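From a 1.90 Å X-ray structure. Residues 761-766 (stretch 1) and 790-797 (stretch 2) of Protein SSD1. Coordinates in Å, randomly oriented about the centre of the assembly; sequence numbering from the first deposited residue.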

# COMPACT_ATOMS: atom_id res chain seq x y z
N GLY A 761 -15.05 -19.48 -11.65
CA GLY A 761 -16.10 -20.38 -12.12
C GLY A 761 -15.99 -21.77 -11.52
O GLY A 761 -17.00 -22.41 -11.24
N ASP A 762 -14.76 -22.25 -11.33
CA ASP A 762 -14.55 -23.59 -10.80
C ASP A 762 -14.81 -23.69 -9.30
O ASP A 762 -14.53 -24.73 -8.71
CB ASP A 762 -13.13 -24.07 -11.11
CG ASP A 762 -12.06 -23.25 -10.43
OD1 ASP A 762 -12.40 -22.47 -9.51
OD2 ASP A 762 -10.88 -23.39 -10.82
N GLN A 763 -15.32 -22.63 -8.68
CA GLN A 763 -15.78 -22.70 -7.29
C GLN A 763 -17.28 -22.46 -7.20
O GLN A 763 -17.82 -22.36 -6.08
CB GLN A 763 -15.00 -21.72 -6.42
CG GLN A 763 -13.55 -22.16 -6.25
CD GLN A 763 -12.73 -21.19 -5.42
OE1 GLN A 763 -12.79 -19.98 -5.62
NE2 GLN A 763 -11.95 -21.73 -4.48
N LEU A 764 -17.97 -22.39 -8.33
CA LEU A 764 -19.41 -22.19 -8.39
C LEU A 764 -20.10 -23.43 -8.94
O LEU A 764 -19.53 -24.14 -9.78
CB LEU A 764 -19.74 -20.98 -9.28
CG LEU A 764 -19.10 -19.66 -8.86
CD1 LEU A 764 -19.40 -18.56 -9.86
CD2 LEU A 764 -19.57 -19.26 -7.46
N PRO A 765 -21.33 -23.72 -8.50
CA PRO A 765 -22.06 -24.88 -9.04
C PRO A 765 -22.57 -24.62 -10.45
O PRO A 765 -23.74 -24.29 -10.64
CB PRO A 765 -23.21 -25.06 -8.05
CG PRO A 765 -23.46 -23.67 -7.53
CD PRO A 765 -22.10 -23.01 -7.46
N LEU A 766 -21.69 -24.79 -11.44
CA LEU A 766 -22.00 -24.49 -12.82
C LEU A 766 -22.06 -25.76 -13.66
O LEU A 766 -21.48 -26.79 -13.31
CB LEU A 766 -20.95 -23.55 -13.42
CG LEU A 766 -20.72 -22.21 -12.72
CD1 LEU A 766 -19.61 -21.43 -13.42
CD2 LEU A 766 -22.00 -21.40 -12.67
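Stretch 2, residues 790-797: TFIPADEK

Stretch 2 lies on stretch 1 as one irregular segment on another. Stretch 1 opens with a 3-10 turn, Gly-761 to Gln-763, closed by a hydrogen bond from Leu-764 N to Gly-761 O at 3.1 Å. Leu-764 is extended, with psi of 148°. The chain then turns tightly at Pro-765, phi/psi -74/82, with a weak hydrogen bond from Leu-766 N to Leu-764 O at 2.8 Å. Stretch 2 is extended first and 3-10 after. Phe-791, Ile-792 and Pro-793 are extended, with psi of 133°, 108° and 141°, and a 3-10 segment begins at Ala-794. A hydrogen bond from Glu-796 N to Pro-793 O, 3.0 Å, closes this turn.

The pairing runs in opposite order along the two chains, but they cross obliquely. Pro-765 pairs with Phe-791, CA to CA 6.6 Å, and Gln-763 pairs with Pro-793, CA to CA 5.8 Å. No backbone-to-backbone hydrogen bond joins them. Side chains of stretch 2 pack largely on the main chain of stretch 1. Together the stretches bury 270 Å².

The aromatic contact centres on Phe-791, which has the largest covered area of any residue here. Its CA-to-CB bond points toward stretch 1, and chi1 is t. Pro-765 lies over one face of the ring. Pro-765 CB is 3.7 Å from the centroid of the Phe-791 ring and 14° off its normal, a CH-pi contact. The same carbon, Pro-765 CB, is 3.7 Å from Phe-791 CD1, and Pro-765 N is 3.6 Å from Phe-791 CD2. The ring therefore packs on backbone as well as on the proline side chain. Gln-763 O sits at the ring edge, near its plane, 3.7 Å from Phe-791 CD2. Leu-764 C comes within 3.7 Å of Phe-791 CE2, although the Leu-764 CA-to-CB bond points away.

Pro-793 makes the second packing contact. Its CA-to-CB bond points toward stretch 1. Pro-793 CG is 3.8 Å from Gln-763 CA, and Pro-793 CB is 3.8 Å from Asp-762 O. These are van der Waals contacts against the main chain of the first turn. Ile-792, between Phe-791 and Pro-793, points its CA-to-CB bond away and makes no contact with stretch 1.

There is one hydrogen bond across the stretches. Gln-763 NE2 donates to Glu-796 OE2 at 3.2 Å, with an N-H...O angle of 161°. The bond is nearly straight but rather long. Glu-796 reaches it with chi1 m and chi2 t, Gln-763 with the same two rotamers. Glu-796 OE2 is also hydrogen-bonded elsewhere in the structure. Thr-790, Ala-794 and Lys-797 do not touch stretch 1.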

# COMPACT_ATOMS: atom_id res chain seq x y z
N THR A 790 -23.28 -22.81 0.07
CA THR A 790 -22.95 -24.08 0.70
C THR A 790 -22.30 -25.06 -0.27
O THR A 790 -22.06 -26.22 0.09
CB THR A 790 -24.21 -24.70 1.31
OG1 THR A 790 -25.20 -24.85 0.30
CG2 THR A 790 -24.76 -23.80 2.42
N PHE A 791 -22.01 -24.64 -1.50
CA PHE A 791 -21.49 -25.55 -2.50
C PHE A 791 -20.03 -25.89 -2.22
O PHE A 791 -19.22 -25.00 -1.95
CB PHE A 791 -21.63 -24.95 -3.90
CG PHE A 791 -21.03 -25.79 -4.98
CD1 PHE A 791 -21.63 -26.98 -5.37
CD2 PHE A 791 -19.88 -25.39 -5.64
CE1 PHE A 791 -21.09 -27.76 -6.37
CE2 PHE A 791 -19.33 -26.16 -6.64
CZ PHE A 791 -19.94 -27.34 -7.01
N ILE A 792 -19.70 -27.17 -2.28
CA ILE A 792 -18.33 -27.64 -2.12
C ILE A 792 -17.89 -28.25 -3.45
O ILE A 792 -18.37 -29.33 -3.81
CB ILE A 792 -18.21 -28.65 -0.97
CG1 ILE A 792 -18.54 -27.98 0.36
CG2 ILE A 792 -16.82 -29.28 -0.96
CD1 ILE A 792 -18.85 -28.95 1.48
N PRO A 793 -17.01 -27.60 -4.20
CA PRO A 793 -16.55 -28.20 -5.46
C PRO A 793 -15.97 -29.58 -5.21
O PRO A 793 -15.27 -29.81 -4.22
CB PRO A 793 -15.47 -27.21 -5.95
CG PRO A 793 -15.80 -25.94 -5.29
CD PRO A 793 -16.38 -26.29 -3.95
N ALA A 794 -16.24 -30.50 -6.14
CA ALA A 794 -15.80 -31.88 -5.97
C ALA A 794 -14.29 -31.96 -5.77
O ALA A 794 -13.80 -32.76 -4.96
CB ALA A 794 -16.23 -32.72 -7.17
N ASP A 795 -13.53 -31.15 -6.51
CA ASP A 795 -12.07 -31.23 -6.44
C ASP A 795 -11.51 -30.68 -5.13
O ASP A 795 -10.31 -30.85 -4.89
CB ASP A 795 -11.44 -30.50 -7.63
CG ASP A 795 -11.75 -29.01 -7.63
OD1 ASP A 795 -11.34 -28.31 -6.69
OD2 ASP A 795 -12.39 -28.55 -8.60
N GLU A 796 -12.33 -30.05 -4.29
CA GLU A 796 -11.86 -29.49 -3.03
C GLU A 796 -12.12 -30.40 -1.84
O GLU A 796 -11.81 -30.01 -0.70
CB GLU A 796 -12.51 -28.12 -2.79
CG GLU A 796 -11.98 -27.03 -3.69
CD GLU A 796 -12.57 -25.66 -3.40
OE1 GLU A 796 -13.02 -25.42 -2.26
OE2 GLU A 796 -12.59 -24.82 -4.32
N LYS A 797 -12.66 -31.60 -2.05
CA LYS A 797 -12.75 -32.60 -1.00
C LYS A 797 -11.49 -33.45 -0.92
O LYS A 797 -11.36 -34.27 0.00
CB LYS A 797 -13.98 -33.49 -1.22
CG LYS A 797 -15.30 -32.74 -1.01
CD LYS A 797 -16.51 -33.59 -1.34
CE LYS A 797 -17.14 -33.20 -2.67
NZ LYS A 797 -18.41 -33.93 -2.91